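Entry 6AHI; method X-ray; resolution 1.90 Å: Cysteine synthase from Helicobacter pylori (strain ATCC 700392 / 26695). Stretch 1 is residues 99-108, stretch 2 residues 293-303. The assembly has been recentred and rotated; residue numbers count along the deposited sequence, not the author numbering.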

ATOM      1  N   LYS A  99       5.874  18.277  13.001  1.00 80.42           N
ATOM      2  CA  LYS A  99       6.922  18.305  11.957  1.00 80.48           C
ATOM      3  C   LYS A  99       7.635  16.954  11.837  1.00 75.10           C
ATOM      4  O   LYS A  99       8.548  16.872  11.033  1.00 79.23           O
ATOM      5  N   PHE A 100       7.230  15.944  12.596  1.00 76.79           N
ATOM      6  CA  PHE A 100       7.920  14.632  12.524  1.00 74.33           C
ATOM      7  C   PHE A 100       7.482  13.977  11.214  1.00 67.58           C
ATOM      8  O   PHE A 100       8.341  13.727  10.352  1.00 71.78           O
ATOM      9  CB  PHE A 100       7.626  13.772  13.749  1.00 80.94           C
ATOM     10  CG  PHE A 100       8.842  13.588  14.613  1.00 91.40           C
ATOM     11  CD1 PHE A 100       9.816  14.569  14.665  1.00 97.89           C
ATOM     12  CD2 PHE A 100       9.037  12.431  15.334  1.00 96.96           C
ATOM     13  CE1 PHE A 100      10.950  14.406  15.440  1.00100.66           C
ATOM     14  CE2 PHE A 100      10.159  12.272  16.127  1.00100.57           C
ATOM     15  CZ  PHE A 100      11.113  13.260  16.178  1.00100.85           C
ATOM     16  N   SER A 101       6.199  13.671  11.085  1.00 30.00           N
ATOM     17  CA  SER A 101       5.710  12.997   9.854  1.00 30.00           C
ATOM     18  C   SER A 101       4.246  13.385   9.644  1.00 30.00           C
ATOM     19  O   SER A 101       3.399  12.791  10.292  1.00 30.00           O
ATOM     20  N   THR A 102       3.999  14.359   8.772  1.00 71.79           N
ATOM     21  CA  THR A 102       2.630  14.876   8.529  1.00 68.54           C
ATOM     22  C   THR A 102       1.740  13.786   7.936  1.00 64.46           C
ATOM     23  O   THR A 102       0.723  13.537   8.545  1.00 70.28           O
ATOM     24  CB  THR A 102       2.638  16.181   7.722  1.00 69.19           C
ATOM     25  OG1 THR A 102       1.333  16.743   7.815  1.00 72.01           O
ATOM     26  CG2 THR A 102       2.968  15.997   6.261  1.00 65.53           C
ATOM     27  N   GLU A 103       2.135  13.183   6.814  1.00 54.70           N
ATOM     28  CA  GLU A 103       1.338  12.160   6.175  1.00 53.68           C
ATOM     29  C   GLU A 103       0.912  11.101   7.205  1.00 47.63           C
ATOM     30  O   GLU A 103      -0.253  10.708   7.258  1.00 44.36           O
ATOM     31  CB  GLU A 103       2.122  11.521   5.028  1.00 55.79           C
ATOM     32  CG  GLU A 103       2.254  12.396   3.789  1.00 60.82           C
ATOM     33  CD  GLU A 103       3.638  12.973   3.498  1.00 67.94           C
ATOM     34  OE1 GLU A 103       4.002  13.977   4.137  1.00 68.68           O
ATOM     35  OE2 GLU A 103       4.356  12.419   2.605  1.00 76.55           O
ATOM     36  N   LYS A 104       1.851  10.635   8.028  1.00 42.07           N
ATOM     37  CA  LYS A 104       1.524   9.585   8.982  1.00 40.61           C
ATOM     38  C   LYS A 104       0.536  10.124  10.027  1.00 40.56           C
ATOM     39  O   LYS A 104      -0.318   9.383  10.506  1.00 38.52           O
ATOM     40  CB  LYS A 104       2.773   9.004   9.642  1.00 40.11           C
ATOM     41  CG  LYS A 104       3.671   8.182   8.732  1.00 38.63           C
ATOM     42  CD  LYS A 104       4.911   7.690   9.452  1.00 39.62           C
ATOM     43  CE  LYS A 104       6.031   7.290   8.501  1.00 39.02           C
ATOM     44  NZ  LYS A 104       7.317   7.167   9.230  1.00 41.35           N
ATOM     45  N   GLN A 105       0.665  11.396  10.402  1.00 40.26           N
ATOM     46  CA  GLN A 105      -0.294  11.992  11.348  1.00 41.77           C
ATOM     47  C   GLN A 105      -1.704  12.083  10.737  1.00 41.37           C
ATOM     48  O   GLN A 105      -2.690  11.913  11.450  1.00 39.77           O
ATOM     49  CB  GLN A 105       0.163  13.378  11.815  1.00 44.37           C
ATOM     50  CG  GLN A 105       1.440  13.334  12.630  1.00 45.30           C
ATOM     51  CD  GLN A 105       1.826  14.706  13.124  1.00 47.58           C
ATOM     52  OE1 GLN A 105       1.010  15.475  13.637  1.00 49.04           O
ATOM     53  NE2 GLN A 105       3.104  15.007  12.962  1.00 50.34           N
ATOM     54  N   GLN A 106      -1.788  12.426   9.448  1.00 41.68           N
ATOM     55  CA  GLN A 106      -3.060  12.497   8.728  1.00 43.84           C
ATOM     56  C   GLN A 106      -3.741  11.107   8.776  1.00 40.68           C
ATOM     57  O   GLN A 106      -4.939  11.003   8.984  1.00 40.64           O
ATOM     58  CB  GLN A 106      -2.832  12.862   7.254  1.00 46.50           C
ATOM     59  CG  GLN A 106      -3.290  14.239   6.795  1.00 53.46           C
ATOM     60  CD  GLN A 106      -3.638  14.193   5.324  1.00 53.56           C
ATOM     61  OE1 GLN A 106      -4.684  13.678   4.920  1.00 57.51           O
ATOM     62  NE2 GLN A 106      -2.747  14.714   4.497  1.00 55.98           N
ATOM     63  N   ILE A 107      -2.947  10.051   8.596  1.00 36.75           N
ATOM     64  CA  ILE A 107      -3.459   8.698   8.521  1.00 35.73           C
ATOM     65  C   ILE A 107      -3.938   8.278   9.914  1.00 35.39           C
ATOM     66  O   ILE A 107      -5.018   7.745  10.049  1.00 33.80           O
ATOM     67  CB  ILE A 107      -2.410   7.739   7.928  1.00 33.79           C
ATOM     68  CG1 ILE A 107      -2.149   8.055   6.462  1.00 35.61           C
ATOM     69  CG2 ILE A 107      -2.848   6.311   8.116  1.00 32.02           C
ATOM     70  CD1 ILE A 107      -0.975   7.363   5.901  1.00 35.55           C
ATOM     71  N   MET A 108      -3.159   8.599  10.952  1.00 35.76           N
ATOM     72  CA  MET A 108      -3.579   8.326  12.325  1.00 37.44           C
ATOM     73  C   MET A 108      -4.958   8.938  12.619  1.00 39.34           C
ATOM     74  O   MET A 108      -5.829   8.288  13.217  1.00 39.88           O
ATOM     75  CB  MET A 108      -2.564   8.875  13.338  1.00 39.95           C
ATOM     76  CG  MET A 108      -1.418   7.952  13.567  1.00 39.15           C
ATOM     77  SD  MET A 108      -0.212   8.686  14.734  1.00 44.90           S
ATOM     78  CE  MET A 108       1.061   9.157  13.566  1.00 42.74           C
ATOM     79  N   PRO A 293      10.669  -2.444   6.274  1.00 21.33           N
ATOM     80  CA  PRO A 293       9.626  -2.065   7.229  1.00 22.78           C
ATOM     81  C   PRO A 293       8.378  -1.316   6.726  1.00 23.15           C
ATOM     82  O   PRO A 293       7.310  -1.590   7.229  1.00 23.80           O
ATOM     83  CB  PRO A 293      10.382  -1.229   8.277  1.00 23.52           C
ATOM     84  CG  PRO A 293      11.809  -1.669   8.150  1.00 23.09           C
ATOM     85  CD  PRO A 293      11.976  -1.902   6.663  1.00 22.01           C
ATOM     86  N   ASP A 294       8.490  -0.397   5.762  1.00 23.52           N
ATOM     87  CA  ASP A 294       7.338   0.448   5.438  1.00 24.85           C
ATOM     88  C   ASP A 294       7.381   0.928   3.985  1.00 25.05           C
ATOM     89  O   ASP A 294       8.372   0.774   3.305  1.00 22.61           O
ATOM     90  CB  ASP A 294       7.207   1.578   6.464  1.00 26.78           C
ATOM     91  CG  ASP A 294       8.006   2.849   6.231  1.00 28.95           C
ATOM     92  OD1 ASP A 294       9.051   2.790   5.541  1.00 26.34           O
ATOM     93  OD2 ASP A 294       7.604   3.902   6.833  1.00 29.80           O
ATOM     94  N   VAL A 295       6.258   1.530   3.568  1.00 26.83           N
ATOM     95  CA  VAL A 295       5.994   1.992   2.223  1.00 26.60           C
ATOM     96  C   VAL A 295       6.620   3.363   1.984  1.00 26.49           C
ATOM     97  O   VAL A 295       6.653   4.209   2.888  1.00 25.66           O
ATOM     98  CB  VAL A 295       4.480   2.068   1.925  1.00 27.70           C
ATOM     99  CG1 VAL A 295       3.818   0.723   1.997  1.00 29.09           C
ATOM    100  CG2 VAL A 295       3.749   3.067   2.809  1.00 29.91           C
ATOM    101  N   ALA A 296       7.033   3.592   0.734  1.00 23.95           N
ATOM    102  CA  ALA A 296       7.673   4.847   0.318  1.00 26.02           C
ATOM    103  C   ALA A 296       6.675   6.024   0.299  1.00 27.06           C
ATOM    104  O   ALA A 296       7.094   7.161   0.446  1.00 26.87           O
ATOM    105  CB  ALA A 296       8.307   4.696  -1.041  1.00 24.52           C
ATOM    106  N   ASP A 297       5.384   5.728   0.089  1.00 27.48           N
ATOM    107  CA  ASP A 297       4.347   6.718  -0.213  1.00 32.03           C
ATOM    108  C   ASP A 297       4.277   7.817   0.839  1.00 33.25           C
ATOM    109  O   ASP A 297       3.957   8.946   0.509  1.00 32.15           O
ATOM    110  CB  ASP A 297       2.954   6.094  -0.277  1.00 35.72           C
ATOM    111  CG  ASP A 297       2.834   5.020  -1.327  1.00 38.70           C
ATOM    112  OD1 ASP A 297       3.673   4.057  -1.316  1.00 43.54           O
ATOM    113  OD2 ASP A 297       1.921   5.142  -2.135  1.00 45.49           O
ATOM    114  N   ARG A 298       4.566   7.482   2.098  1.00 34.03           N
ATOM    115  CA  ARG A 298       4.420   8.473   3.170  1.00 34.67           C
ATOM    116  C   ARG A 298       5.628   9.428   3.192  1.00 34.48           C
ATOM    117  O   ARG A 298       5.658  10.312   4.018  1.00 37.77           O
ATOM    118  CB  ARG A 298       4.260   7.783   4.534  1.00 38.16           C
ATOM    119  CG  ARG A 298       2.881   7.197   4.837  1.00 37.52           C
ATOM    120  CD  ARG A 298       2.577   5.884   4.189  1.00 37.01           C
ATOM    121  NE  ARG A 298       1.291   5.309   4.582  1.00 36.83           N
ATOM    122  CZ  ARG A 298       1.119   4.377   5.521  1.00 37.67           C
ATOM    123  NH1 ARG A 298       2.099   4.082   6.362  1.00 39.17           N
ATOM    124  NH2 ARG A 298      -0.043   3.756   5.612  1.00 37.28           N
ATOM    125  N   TYR A 299       6.574   9.303   2.254  1.00 31.51           N
ATOM    126  CA  TYR A 299       7.740  10.131   2.227  1.00 32.71           C
ATOM    127  C   TYR A 299       7.891  10.879   0.899  1.00 33.79           C
ATOM    128  O   TYR A 299       8.895  11.553   0.695  1.00 34.84           O
ATOM    129  CB  TYR A 299       9.002   9.317   2.505  1.00 31.67           C
ATOM    130  CG  TYR A 299       8.938   8.472   3.748  1.00 30.74           C
ATOM    131  CD1 TYR A 299       9.164   9.002   5.012  1.00 32.31           C
ATOM    132  CD2 TYR A 299       8.633   7.123   3.652  1.00 28.93           C
ATOM    133  CE1 TYR A 299       9.099   8.202   6.145  1.00 32.76           C
ATOM    134  CE2 TYR A 299       8.589   6.302   4.766  1.00 28.31           C
ATOM    135  CZ  TYR A 299       8.809   6.847   6.020  1.00 30.87           C
ATOM    136  OH  TYR A 299       8.768   6.012   7.104  1.00 30.97           O
ATOM    137  N   LEU A 300       6.865  10.869   0.048  1.00 32.92           N
ATOM    138  CA  LEU A 300       6.985  11.540  -1.257  1.00 35.33           C
ATOM    139  C   LEU A 300       7.112  13.061  -1.073  1.00 39.73           C
ATOM    140  O   LEU A 300       7.809  13.680  -1.848  1.00 42.38           O
ATOM    141  CB  LEU A 300       5.802  11.156  -2.155  1.00 35.33           C
ATOM    142  CG  LEU A 300       5.771   9.676  -2.552  1.00 33.27           C
ATOM    143  CD1 LEU A 300       4.477   9.282  -3.236  1.00 33.44           C
ATOM    144  CD2 LEU A 300       6.955   9.349  -3.448  1.00 33.12           C
ATOM    145  N   SER A 301       6.482  13.638  -0.040  1.00 41.23           N
ATOM    146  CA  SER A 301       6.592  15.100   0.234  1.00 47.66           C
ATOM    147  C   SER A 301       8.017  15.478   0.672  1.00 47.66           C
ATOM    148  O   SER A 301       8.379  16.642   0.660  1.00 49.92           O
ATOM    149  CB  SER A 301       5.578  15.559   1.258  1.00 49.43           C
ATOM    150  OG  SER A 301       5.773  14.896   2.497  1.00 51.91           O
ATOM    151  N   LYS A 302       8.806  14.496   1.093  1.00 46.17           N
ATOM    152  CA  LYS A 302      10.161  14.728   1.539  1.00 47.60           C
ATOM    153  C   LYS A 302      11.174  14.377   0.446  1.00 45.45           C
ATOM    154  O   LYS A 302      12.360  14.365   0.719  1.00 42.34           O
ATOM    155  CB  LYS A 302      10.426  13.901   2.792  1.00 49.19           C
ATOM    156  CG  LYS A 302       9.424  14.129   3.914  1.00 54.44           C
ATOM    157  CD  LYS A 302       9.743  13.288   5.137  1.00 58.47           C
ATOM    158  CE  LYS A 302       9.248  13.879   6.444  1.00 62.61           C
ATOM    159  NZ  LYS A 302      10.034  15.067   6.858  1.00 67.25           N
ATOM    160  N   GLY A 303      10.714  14.112  -0.782  1.00 43.14           N
ATOM    161  CA  GLY A 303      11.641  13.896  -1.885  1.00 42.29           C
ATOM    162  C   GLY A 303      12.387  12.569  -1.776  1.00 39.54           C
ATOM    163  O   GLY A 303      13.523  12.424  -2.255  1.00 38.64           O
TER

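The contact sets the first turns of a helix, 102-108, against a loop and 3-10 segment nearly two hundred residues away in the same chain, and three helix side chains, E103, K104 and I107, do most of the work. E103 points toward the other stretch and sits opposite R298, with CA atoms 5.7 Å apart. Its carboxylate divides unevenly. E103 OE1 accepts a hydrogen bond from S301 OG at 2.6 Å, a short bond, with the serine in its p rotamer. OE2 has no such donor here: E103 OE2 lies 2.9 Å from R298 O, and since both atoms are acceptors, this is a close approach and not a hydrogen bond. The backbone amides of Y299 and L300 stand too far from E103 OE2 to help, at 3.8 Å from Y299 N and 3.9 Å from L300 N, and Y299 N is already spent on A296 O at 2.9 Å.

The CB of K104 points sideways, but a chain with chi1 m and the remaining angles t carries the ammonium to the tyrosine, where K104 NZ donates to Y299 OH at 2.8 Å. Y299 OH in turn donates to D294 OD2 over a very short 2.4 Å, so the phenol relays lysine to aspartate. The charges themselves do not meet: K104 NZ and D294 OD2 remain 4.1 Å apart, beyond a salt bridge.

R298 contributes the largest covered area without a hydrogen bond across the contact. NE, NH1 and NH2 are all satisfied elsewhere in the structure, which leaves the guanidinium to serve as a packing surface: I107 CD1 lies over one face, 3.3 Å from R298 NE. Nearer the backbone, K104 CG meets R298 CG at 4.1 Å, aliphatic against aliphatic. Two polar pairs, S301 with E103 and K104 with Y299, carry the hydrogen bonds.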